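Local structure of DNA polymerase III beta subunit (Streptococcus pyogenes, 2AVT) at residues I136-L141 and I219-V224; K143-E148 and S186-T191; S170-F175 and S196-V201; A213-D218 and E236-Y241. The protein probably serves as the ring-shaped sliding clamp of bacterial replication, encircling DNA and tethering the polymerase to it. One frame throughout, in Å; residues are numbered along the deposited sequence.

Contact 1 (I136-L141 and I219-V224); sequences ILKTKL and IETVEV
Glu220 O is met from more than one direction: Thr139 N donates to it across the contact at 2.8 Å, with an N-H...O angle of 170°, and the CA of Lys138 adds a weaker CH...O approach to the same oxygen. A water that accepts from Lys140 N also donates to Glu220 O, though at an unusually short and therefore doubtful distance. One residue earlier, Thr139 OG1 donates to Ile219 O at 2.7 Å, coming from above the carbonyl plane by 42°. Its chi1 (-61°) sets OG1 beside the backbone N, close to Ile219 O, while the N-H takes Glu220 O. Farther along, Leu137 and Val222 form an antiparallel hydrogen-bonded pair, Leu137 N to Val222 O at 3.1 Å and Val222 N to Leu137 O at 3.0 Å. Both donors lie nearly in line with the carbonyl they meet. On the face carrying Leu137, its CD1 meets Val224 CG2 at 4.2 Å. Thr221 CB comes within 3.2 Å of Leu137 O, and its CG2 packs against Lys138 CA. Val224 and Val222 continue that apolar face toward strand 230-234 and Leu142. Lys138 holds the N-cap position of the helix that follows, so the chain leaves the sheet directly into helix 139-149. This is an antiparallel edge pairing that ends in a strand-to-helix transition, in the central domain of the DNA-clamp fold.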
# COMPACT_ATOMS: atom_id res chain seq x y z
N ILE A 136 36.26 3.09 -8.99
CA ILE A 136 35.48 4.12 -8.32
C ILE A 136 34.40 4.71 -9.22
O ILE A 136 34.70 5.24 -10.29
CB ILE A 136 36.39 5.24 -7.81
CG1 ILE A 136 37.48 4.66 -6.91
CG2 ILE A 136 35.58 6.26 -7.04
CD1 ILE A 136 38.34 5.71 -6.26
N LEU A 137 33.15 4.62 -8.79
CA LEU A 137 32.03 5.16 -9.56
C LEU A 137 31.17 6.07 -8.71
O LEU A 137 30.97 5.83 -7.52
CB LEU A 137 31.15 4.03 -10.11
CG LEU A 137 31.81 3.05 -11.08
CD1 LEU A 137 30.79 1.98 -11.50
CD2 LEU A 137 32.32 3.80 -12.30
N LYS A 138 30.64 7.13 -9.32
CA LYS A 138 29.78 8.04 -8.59
C LYS A 138 28.45 7.33 -8.38
O LYS A 138 27.97 6.60 -9.25
CB LYS A 138 29.56 9.33 -9.38
CG LYS A 138 30.83 10.17 -9.53
CD LYS A 138 30.50 11.60 -9.93
CE LYS A 138 31.75 12.46 -10.02
NZ LYS A 138 31.41 13.88 -10.33
N THR A 139 27.87 7.54 -7.21
CA THR A 139 26.61 6.92 -6.85
C THR A 139 25.47 7.32 -7.78
O THR A 139 24.71 6.47 -8.24
CB THR A 139 26.23 7.27 -5.41
OG1 THR A 139 27.24 6.77 -4.53
CG2 THR A 139 24.89 6.67 -5.03
N LYS A 140 25.35 8.61 -8.05
CA LYS A 140 24.28 9.06 -8.92
C LYS A 140 24.41 8.50 -10.33
O LYS A 140 23.40 8.30 -11.02
CB LYS A 140 24.20 10.59 -8.95
CG LYS A 140 23.64 11.19 -7.66
CD LYS A 140 23.09 12.59 -7.89
CE LYS A 140 22.32 13.10 -6.68
NZ LYS A 140 23.20 13.23 -5.48
N LEU A 141 25.63 8.23 -10.77
CA LEU A 141 25.83 7.67 -12.10
C LEU A 141 25.38 6.21 -12.11
O LEU A 141 24.69 5.76 -13.03
CB LEU A 141 27.30 7.73 -12.52
CG LEU A 141 27.64 6.93 -13.78
CD1 LEU A 141 26.81 7.43 -14.96
CD2 LEU A 141 29.12 7.05 -14.09
N ILE A 219 25.70 9.95 -0.28
CA ILE A 219 26.93 9.20 -0.54
C ILE A 219 27.38 9.47 -1.97
O ILE A 219 26.82 8.93 -2.92
CB ILE A 219 26.70 7.68 -0.37
CG1 ILE A 219 26.38 7.37 1.10
CG2 ILE A 219 27.94 6.92 -0.84
CD1 ILE A 219 26.10 5.91 1.37
N GLU A 220 28.41 10.29 -2.10
CA GLU A 220 28.96 10.70 -3.39
C GLU A 220 29.40 9.55 -4.32
O GLU A 220 28.97 9.49 -5.48
CB GLU A 220 30.13 11.66 -3.17
CG GLU A 220 30.15 12.87 -4.09
CD GLU A 220 28.98 13.81 -3.83
OE1 GLU A 220 28.77 14.20 -2.66
OE2 GLU A 220 28.28 14.18 -4.81
N THR A 221 30.25 8.66 -3.83
CA THR A 221 30.73 7.55 -4.65
C THR A 221 30.88 6.25 -3.87
O THR A 221 30.81 6.23 -2.64
CB THR A 221 32.11 7.85 -5.25
OG1 THR A 221 33.07 7.91 -4.19
CG2 THR A 221 32.11 9.16 -6.00
N VAL A 222 31.10 5.17 -4.61
CA VAL A 222 31.32 3.86 -4.02
C VAL A 222 32.48 3.19 -4.74
O VAL A 222 32.80 3.52 -5.88
CB VAL A 222 30.08 2.94 -4.15
CG1 VAL A 222 28.96 3.43 -3.25
CG2 VAL A 222 29.61 2.89 -5.60
N GLU A 223 33.12 2.25 -4.04
CA GLU A 223 34.21 1.48 -4.61
C GLU A 223 33.60 0.15 -5.02
O GLU A 223 32.83 -0.44 -4.26
CB GLU A 223 35.28 1.24 -3.55
CG GLU A 223 35.95 2.50 -3.04
CD GLU A 223 37.00 2.20 -2.00
OE1 GLU A 223 36.64 1.64 -0.93
OE2 GLU A 223 38.18 2.51 -2.24
N VAL A 224 33.92 -0.32 -6.22
CA VAL A 224 33.39 -1.58 -6.72
C VAL A 224 34.50 -2.62 -6.86
O VAL A 224 35.51 -2.37 -7.53
CB VAL A 224 32.71 -1.39 -8.10
CG1 VAL A 224 31.98 -2.66 -8.51
CG2 VAL A 224 31.73 -0.23 -8.05
O HOH W 1 27.12 10.62 -6.64

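Contact 2 (K143-E148 and S186-T191)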
# COMPACT_ATOMS: atom_id res chain seq x y z
N LYS A 143 23.27 4.77 -10.09
CA LYS A 143 21.82 4.72 -9.94
C LYS A 143 21.10 5.03 -11.24
O LYS A 143 20.01 4.52 -11.50
CB LYS A 143 21.35 5.70 -8.87
CG LYS A 143 21.64 5.29 -7.44
CD LYS A 143 20.80 6.13 -6.48
CE LYS A 143 21.08 5.79 -5.03
NZ LYS A 143 20.10 6.45 -4.11
N SER A 144 21.71 5.90 -12.05
CA SER A 144 21.13 6.28 -13.34
C SER A 144 21.16 5.11 -14.30
O SER A 144 20.19 4.87 -15.02
CB SER A 144 21.91 7.44 -13.94
OG SER A 144 21.40 7.75 -15.22
N ILE A 145 22.27 4.38 -14.31
CA ILE A 145 22.45 3.21 -15.16
C ILE A 145 21.42 2.13 -14.79
O ILE A 145 20.82 1.49 -15.66
CB ILE A 145 23.87 2.62 -14.99
CG1 ILE A 145 24.92 3.59 -15.56
CG2 ILE A 145 23.96 1.26 -15.66
CD1 ILE A 145 26.36 3.24 -15.22
N ILE A 146 21.23 1.93 -13.49
CA ILE A 146 20.29 0.95 -12.98
C ILE A 146 18.85 1.23 -13.38
O ILE A 146 18.16 0.36 -13.92
CB ILE A 146 20.37 0.86 -11.45
CG1 ILE A 146 21.76 0.35 -11.05
CG2 ILE A 146 19.25 -0.03 -10.90
CD1 ILE A 146 22.04 0.38 -9.58
N ALA A 147 18.38 2.46 -13.12
CA ALA A 147 17.02 2.83 -13.46
C ALA A 147 16.77 2.76 -14.97
O ALA A 147 15.62 2.70 -15.41
CB ALA A 147 16.72 4.23 -12.96
N GLU A 148 17.84 2.76 -15.76
CA GLU A 148 17.71 2.71 -17.22
C GLU A 148 17.78 1.30 -17.81
O GLU A 148 17.30 1.09 -18.92
CB GLU A 148 18.80 3.57 -17.89
CG GLU A 148 18.75 5.05 -17.52
CD GLU A 148 19.80 5.90 -18.25
OE1 GLU A 148 20.93 5.42 -18.46
OE2 GLU A 148 19.48 7.05 -18.59
N SER A 186 17.72 -2.60 -23.43
CA SER A 186 18.17 -1.29 -22.99
C SER A 186 19.68 -1.33 -22.81
O SER A 186 20.21 -2.25 -22.17
CB SER A 186 17.50 -0.92 -21.67
OG SER A 186 17.79 0.43 -21.35
N GLN A 187 20.36 -0.33 -23.38
CA GLN A 187 21.82 -0.25 -23.31
C GLN A 187 22.38 1.14 -22.96
O GLN A 187 21.93 2.16 -23.48
CB GLN A 187 22.43 -0.70 -24.63
CG GLN A 187 23.94 -0.56 -24.70
CD GLN A 187 24.45 -0.60 -26.13
OE1 GLN A 187 24.29 0.36 -26.90
NE2 GLN A 187 25.05 -1.72 -26.51
N ARG A 188 23.39 1.15 -22.10
CA ARG A 188 24.05 2.38 -21.69
C ARG A 188 25.55 2.24 -21.89
O ARG A 188 26.17 1.31 -21.37
CB ARG A 188 23.75 2.67 -20.21
CG ARG A 188 24.34 3.98 -19.68
CD ARG A 188 23.69 5.22 -20.32
NE ARG A 188 24.35 6.47 -19.91
CZ ARG A 188 24.26 7.01 -18.70
NH1 ARG A 188 23.53 6.42 -17.76
NH2 ARG A 188 24.91 8.13 -18.43
N LEU A 189 26.13 3.15 -22.67
CA LEU A 189 27.57 3.12 -22.92
C LEU A 189 28.20 4.34 -22.27
O LEU A 189 27.66 5.44 -22.33
CB LEU A 189 27.87 3.15 -24.42
CG LEU A 189 27.26 2.08 -25.31
CD1 LEU A 189 27.82 2.25 -26.72
CD2 LEU A 189 27.58 0.69 -24.78
N ILE A 190 29.35 4.13 -21.65
CA ILE A 190 30.05 5.22 -21.00
C ILE A 190 31.54 4.97 -21.20
O ILE A 190 31.97 3.83 -21.29
CB ILE A 190 29.75 5.24 -19.48
CG1 ILE A 190 28.30 5.67 -19.25
CG2 ILE A 190 30.70 6.16 -18.76
CD1 ILE A 190 27.89 5.71 -17.78
N THR A 191 32.30 6.05 -21.33
CA THR A 191 33.75 5.94 -21.48
C THR A 191 34.31 6.47 -20.17
O THR A 191 34.03 7.61 -19.80
CB THR A 191 34.31 6.81 -22.63
OG1 THR A 191 33.56 6.59 -23.83
CG2 THR A 191 35.77 6.44 -22.90
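Arg188 reaches from strand 184-191 toward Glu148 and Ile145 of helix 139-149. Its CB points toward the helix, and CG, anti to the backbone N, comes 3.9 Å from Glu148 OE1 and 4.2 Å from Ile145 CG1; the Ile145 and Arg188 side chains cross at about a right angle. The bend at chi2 (67°) places CD 3.3 Å from Glu148 OE1. NE and CZ pass the same oxygen at longer range before NH1 closes a salt bridge to Glu148 OE1 at 2.9 Å. As a hydrogen bond this is weak, and the carboxylate and guanidinium planes stand 71° apart. NH1 also lies near Ile145 CG1 and 3.6 Å from Ser144 OG, a close approach only. Helix and strand run nearly antiparallel, at 158°, with axes 8.9 Å apart: this is helix-on-sheet packing within a clamp domain, with a buried ion pair between the layers. Ile190 CD1 covers one face of the guanidinium, offset toward its rim, and meets Ile145 CD1 tip to tip at 3.9 Å. Glu366 OE1 gives Arg188 NH1 a second, long and weak ion pair, and also lies close to the Glu148 carboxylate, so the arginine probably eases the repulsion between two acids. At the helix end, Ser186 OG donates to Glu148 O at 2.6 Å, tilted from the carbonyl plane.

Contact 3 (S170-F175 and S196-V201); sequences SNHKDF and SADFMV. Unlike the reference sequence in segment 196-201: Phe199 (reference Leu).
His172 is held by Asp198 and Ser196 through three hydrogen bonds. Its backbone N donates to Asp198 OD1 at 2.8 Å, on the syn side of the carboxylate, while its carbonyl O accepts from Ser196 N at 2.8 Å. The ring adds the third bond: ND1 reaches Ser196 O at 3.2 Å, an oxygen lying close to the imidazole plane, although the donor stands 54° above the carbonyl plane. Asp198 OD2 then covers one ring face, 3.6 Å above the plane and over its centre, with carboxylate and ring only 21° from parallel. A carboxylate so placed would probably favour positive charge on the imidazole. Chi1 of His172 (-62°) sets CG beside the backbone N. Asp198 thus meets the N-H with OD1 and the ring face with OD2. The next shell sets the loop that presents this histidine. Asn171 and His172 both have positive phi, turning the chain left-handedly, and Ser170 O accepts from both Lys173 N and Asp174 N in a classic beta bulge. Asn171 ND2 and Lys173 NZ reach Asp174 OD2 from opposite faces of the carboxylate plane, the former at 3.1 Å and the latter as part of a salt bridge. Toward the interior, Phe175 CE2 meets the edge of the Phe199 ring at CZ, 3.8 Å away. The hairpin loop thus joins strands 164-170 and 174-180, and the 196-198 segment lies beside it as the chain enters strand 199-204, which pairs with strand 164-170; Phe199 also meets Phe226.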
# COMPACT_ATOMS: atom_id res chain seq x y z
N SER A 170 35.44 -2.84 -21.43
CA SER A 170 36.38 -3.26 -22.47
C SER A 170 37.45 -2.21 -22.76
O SER A 170 37.22 -1.01 -22.61
CB SER A 170 35.61 -3.58 -23.75
OG SER A 170 34.85 -2.46 -24.18
N ASN A 171 38.62 -2.67 -23.20
CA ASN A 171 39.74 -1.80 -23.51
C ASN A 171 40.06 -0.88 -22.33
O ASN A 171 40.46 0.27 -22.51
CB ASN A 171 39.44 -0.95 -24.76
CG ASN A 171 38.96 -1.79 -25.93
OD1 ASN A 171 39.61 -2.77 -26.32
ND2 ASN A 171 37.82 -1.41 -26.50
N HIS A 172 39.86 -1.41 -21.13
CA HIS A 172 40.13 -0.68 -19.89
C HIS A 172 39.41 0.65 -19.74
O HIS A 172 39.72 1.42 -18.83
CB HIS A 172 41.63 -0.43 -19.75
CG HIS A 172 42.46 -1.67 -19.68
ND1 HIS A 172 42.45 -2.51 -18.59
CD2 HIS A 172 43.35 -2.21 -20.55
CE1 HIS A 172 43.30 -3.51 -18.79
NE2 HIS A 172 43.85 -3.35 -19.98
N LYS A 173 38.45 0.95 -20.61
CA LYS A 173 37.79 2.24 -20.50
C LYS A 173 36.37 2.30 -21.04
O LYS A 173 35.60 3.19 -20.69
CB LYS A 173 38.63 3.31 -21.20
CG LYS A 173 38.50 3.27 -22.73
CD LYS A 173 39.20 4.45 -23.39
CE LYS A 173 38.76 4.60 -24.84
NZ LYS A 173 38.93 3.33 -25.59
N ASP A 174 36.02 1.37 -21.92
CA ASP A 174 34.69 1.36 -22.50
C ASP A 174 33.73 0.56 -21.61
O ASP A 174 33.86 -0.66 -21.49
CB ASP A 174 34.74 0.78 -23.92
CG ASP A 174 35.52 1.67 -24.89
OD1 ASP A 174 35.10 2.82 -25.11
OD2 ASP A 174 36.56 1.21 -25.42
N PHE A 175 32.79 1.27 -21.00
CA PHE A 175 31.81 0.67 -20.09
C PHE A 175 30.46 0.41 -20.76
O PHE A 175 29.87 1.31 -21.36
CB PHE A 175 31.60 1.63 -18.90
CG PHE A 175 30.66 1.12 -17.84
CD1 PHE A 175 29.29 1.23 -17.99
CD2 PHE A 175 31.15 0.59 -16.66
CE1 PHE A 175 28.42 0.82 -16.99
CE2 PHE A 175 30.29 0.17 -15.65
CZ PHE A 175 28.92 0.29 -15.82
N SER A 196 40.70 1.41 -16.19
CA SER A 196 40.54 0.47 -15.09
C SER A 196 40.51 -0.96 -15.63
O SER A 196 40.15 -1.18 -16.79
CB SER A 196 39.24 0.78 -14.33
OG SER A 196 39.12 -0.02 -13.16
N ALA A 197 40.89 -1.93 -14.80
CA ALA A 197 40.90 -3.33 -15.21
C ALA A 197 39.60 -3.74 -15.88
O ALA A 197 38.52 -3.31 -15.48
CB ALA A 197 41.17 -4.22 -13.99
N ASP A 198 39.70 -4.57 -16.92
CA ASP A 198 38.51 -5.04 -17.63
C ASP A 198 37.68 -5.97 -16.75
O ASP A 198 38.19 -6.57 -15.81
CB ASP A 198 38.91 -5.77 -18.92
CG ASP A 198 39.46 -4.84 -19.99
OD1 ASP A 198 38.81 -3.82 -20.29
OD2 ASP A 198 40.54 -5.14 -20.55
N PHE A 199 36.39 -6.08 -17.07
CA PHE A 199 35.48 -6.94 -16.32
C PHE A 199 34.29 -7.25 -17.20
O PHE A 199 34.01 -6.52 -18.16
CB PHE A 199 35.10 -6.27 -14.99
CG PHE A 199 34.22 -5.07 -15.14
CD1 PHE A 199 32.84 -5.20 -15.14
CD2 PHE A 199 34.78 -3.80 -15.29
CE1 PHE A 199 32.03 -4.09 -15.28
CE2 PHE A 199 33.96 -2.69 -15.43
CZ PHE A 199 32.59 -2.84 -15.43
N MET A 200 33.58 -8.32 -16.88
CA MET A 200 32.40 -8.72 -17.64
C MET A 200 31.53 -9.63 -16.79
O MET A 200 31.84 -10.80 -16.61
CB MET A 200 32.80 -9.46 -18.92
CG MET A 200 31.60 -9.88 -19.73
SD MET A 200 32.07 -10.73 -21.23
CE MET A 200 32.02 -12.45 -20.67
N VAL A 201 30.44 -9.08 -16.26
CA VAL A 201 29.56 -9.85 -15.40
C VAL A 201 28.09 -9.63 -15.72
O VAL A 201 27.73 -8.79 -16.55
CB VAL A 201 29.79 -9.48 -13.92
CG1 VAL A 201 31.20 -9.81 -13.51
CG2 VAL A 201 29.51 -8.00 -13.70

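Contact 4 (A213-D218 and E236-Y241); sequences AVFTDD and EHISFY
The C-terminal end of helix 205-214 is seated on strand 238-243 through Val214 and Phe215, which meet Ile238 and Phe240 in a buried contact of apolar side chains. Phe215 is the first residue to leave helical geometry. Its chi1 (-70°) turns CG beside the backbone N, and the ring's end comes nearer to the strand: CE2 meets Phe240 CB at 3.6 Å, that CB lying at the ring edge near its plane. CZ touches Ile238 CG2 at 3.7 Å, the two side chains sliding past each other in opposite directions. Val214 divides its branches between the same two partners. CG2 reaches Phe240 CE2 at 3.8 Å, and CG1 comes within 4.1 Å of Ile238 CG2. Both pairs approach at a slant. Ile238 and Phe240 alternate with Ser239, whose CB points to the other side of the strand. The ring of Phe211, one helical turn back, meets that of Phe215, planes about 35° apart, while Ile54 touches both Val214 and Phe240. This is the helix-on-sheet packing of a DNA-clamp domain, its sheet continuing through strand 52-59 of the N-terminal domain; in sliding clamps such helices line the inside of the ring and the sheets form the outside.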
# COMPACT_ATOMS: atom_id res chain seq x y z
N ALA A 213 18.27 1.56 -3.41
CA ALA A 213 17.54 1.79 -2.18
C ALA A 213 18.46 1.86 -0.97
O ALA A 213 18.18 2.58 -0.02
CB ALA A 213 16.49 0.69 -1.98
N VAL A 214 19.56 1.12 -1.01
CA VAL A 214 20.48 1.07 0.12
C VAL A 214 21.47 2.24 0.22
O VAL A 214 21.73 2.73 1.31
CB VAL A 214 21.28 -0.25 0.10
CG1 VAL A 214 22.23 -0.29 1.28
CG2 VAL A 214 20.31 -1.43 0.15
N PHE A 215 22.04 2.65 -0.91
CA PHE A 215 22.98 3.76 -0.90
C PHE A 215 22.25 5.08 -1.12
O PHE A 215 21.76 5.37 -2.21
CB PHE A 215 24.06 3.57 -1.98
CG PHE A 215 25.02 2.45 -1.67
CD1 PHE A 215 26.14 2.67 -0.87
CD2 PHE A 215 24.80 1.17 -2.14
CE1 PHE A 215 27.01 1.64 -0.55
CE2 PHE A 215 25.66 0.13 -1.83
CZ PHE A 215 26.77 0.37 -1.03
N THR A 216 22.15 5.88 -0.05
CA THR A 216 21.48 7.17 -0.12
C THR A 216 22.30 8.19 -0.90
O THR A 216 23.53 8.08 -1.00
CB THR A 216 21.17 7.71 1.30
OG1 THR A 216 22.30 7.50 2.15
CG2 THR A 216 19.96 7.00 1.88
N ASP A 217 21.62 9.19 -1.43
CA ASP A 217 22.25 10.21 -2.25
C ASP A 217 23.32 11.05 -1.59
O ASP A 217 24.14 11.65 -2.28
CB ASP A 217 21.16 11.08 -2.87
CG ASP A 217 20.07 10.24 -3.51
OD1 ASP A 217 20.43 9.27 -4.21
OD2 ASP A 217 18.87 10.54 -3.32
N ASP A 218 23.34 11.09 -0.27
CA ASP A 218 24.37 11.86 0.42
C ASP A 218 25.72 11.18 0.23
O ASP A 218 26.77 11.75 0.53
CB ASP A 218 24.03 12.00 1.91
CG ASP A 218 23.88 10.66 2.60
OD1 ASP A 218 23.09 9.83 2.11
OD2 ASP A 218 24.54 10.44 3.64
N GLU A 236 31.74 4.28 2.78
CA GLU A 236 32.46 4.34 4.04
C GLU A 236 31.91 3.39 5.11
O GLU A 236 32.67 2.74 5.81
CB GLU A 236 32.44 5.78 4.58
CG GLU A 236 33.39 6.71 3.85
CD GLU A 236 34.83 6.21 3.88
OE1 GLU A 236 35.27 5.73 4.94
OE2 GLU A 236 35.52 6.30 2.84
N HIS A 237 30.60 3.30 5.23
CA HIS A 237 30.03 2.44 6.26
C HIS A 237 29.16 1.30 5.75
O HIS A 237 28.64 0.52 6.54
CB HIS A 237 29.22 3.28 7.25
CG HIS A 237 29.99 4.43 7.81
ND1 HIS A 237 29.75 5.74 7.44
CD2 HIS A 237 31.03 4.47 8.67
CE1 HIS A 237 30.62 6.53 8.04
NE2 HIS A 237 31.41 5.78 8.80
N ILE A 238 29.02 1.20 4.43
CA ILE A 238 28.19 0.15 3.85
C ILE A 238 28.90 -0.75 2.86
O ILE A 238 29.56 -0.29 1.92
CB ILE A 238 26.98 0.75 3.12
CG1 ILE A 238 26.16 1.61 4.08
CG2 ILE A 238 26.14 -0.37 2.51
CD1 ILE A 238 25.06 2.40 3.39
N SER A 239 28.76 -2.06 3.06
CA SER A 239 29.33 -3.03 2.14
C SER A 239 28.14 -3.82 1.61
O SER A 239 27.40 -4.46 2.36
CB SER A 239 30.32 -3.95 2.84
OG SER A 239 31.49 -3.24 3.17
N PHE A 240 27.94 -3.74 0.30
CA PHE A 240 26.83 -4.41 -0.36
C PHE A 240 27.38 -5.46 -1.33
O PHE A 240 28.05 -5.12 -2.32
CB PHE A 240 26.03 -3.33 -1.11
CG PHE A 240 24.75 -3.82 -1.75
CD1 PHE A 240 24.75 -4.26 -3.07
CD2 PHE A 240 23.55 -3.75 -1.08
CE1 PHE A 240 23.56 -4.60 -3.70
CE2 PHE A 240 22.36 -4.09 -1.71
CZ PHE A 240 22.37 -4.51 -3.02
N TYR A 241 27.10 -6.74 -1.05
CA TYR A 241 27.56 -7.84 -1.90
C TYR A 241 26.40 -8.39 -2.71
O TYR A 241 25.25 -8.40 -2.25
CB TYR A 241 28.12 -9.00 -1.08
CG TYR A 241 29.32 -8.67 -0.24
CD1 TYR A 241 29.19 -7.95 0.94
CD2 TYR A 241 30.58 -9.12 -0.61
CE1 TYR A 241 30.28 -7.68 1.74
CE2 TYR A 241 31.69 -8.85 0.19
CZ TYR A 241 31.53 -8.13 1.36
OH TYR A 241 32.63 -7.86 2.14

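Overall arrangement
Along the chain, residues 136-141 open contact 1, and the loop it closes at 219-224 contains all of contacts 2 and 3. Those two cross: 143-148 opens first, 170-175 follows, contact 2 closes at 186-191 and contact 3 at 196-201. Contact 4 opens at 213-218, before contact 1 closes, and ends beyond it at 236-241, so 1 and 4 also cross, whereas 4 comes in series after 2 and 3. Contacts 1 and 4 reach the sheet holding strands 221-226 and 238-243; contacts 2 and 3 reach the one holding 174-180 and 184-191. Helix 139-149 links contacts 1 and 2, and Lys143 NZ bridges to Asp217 OD1 of contact 4 at 2.8 Å.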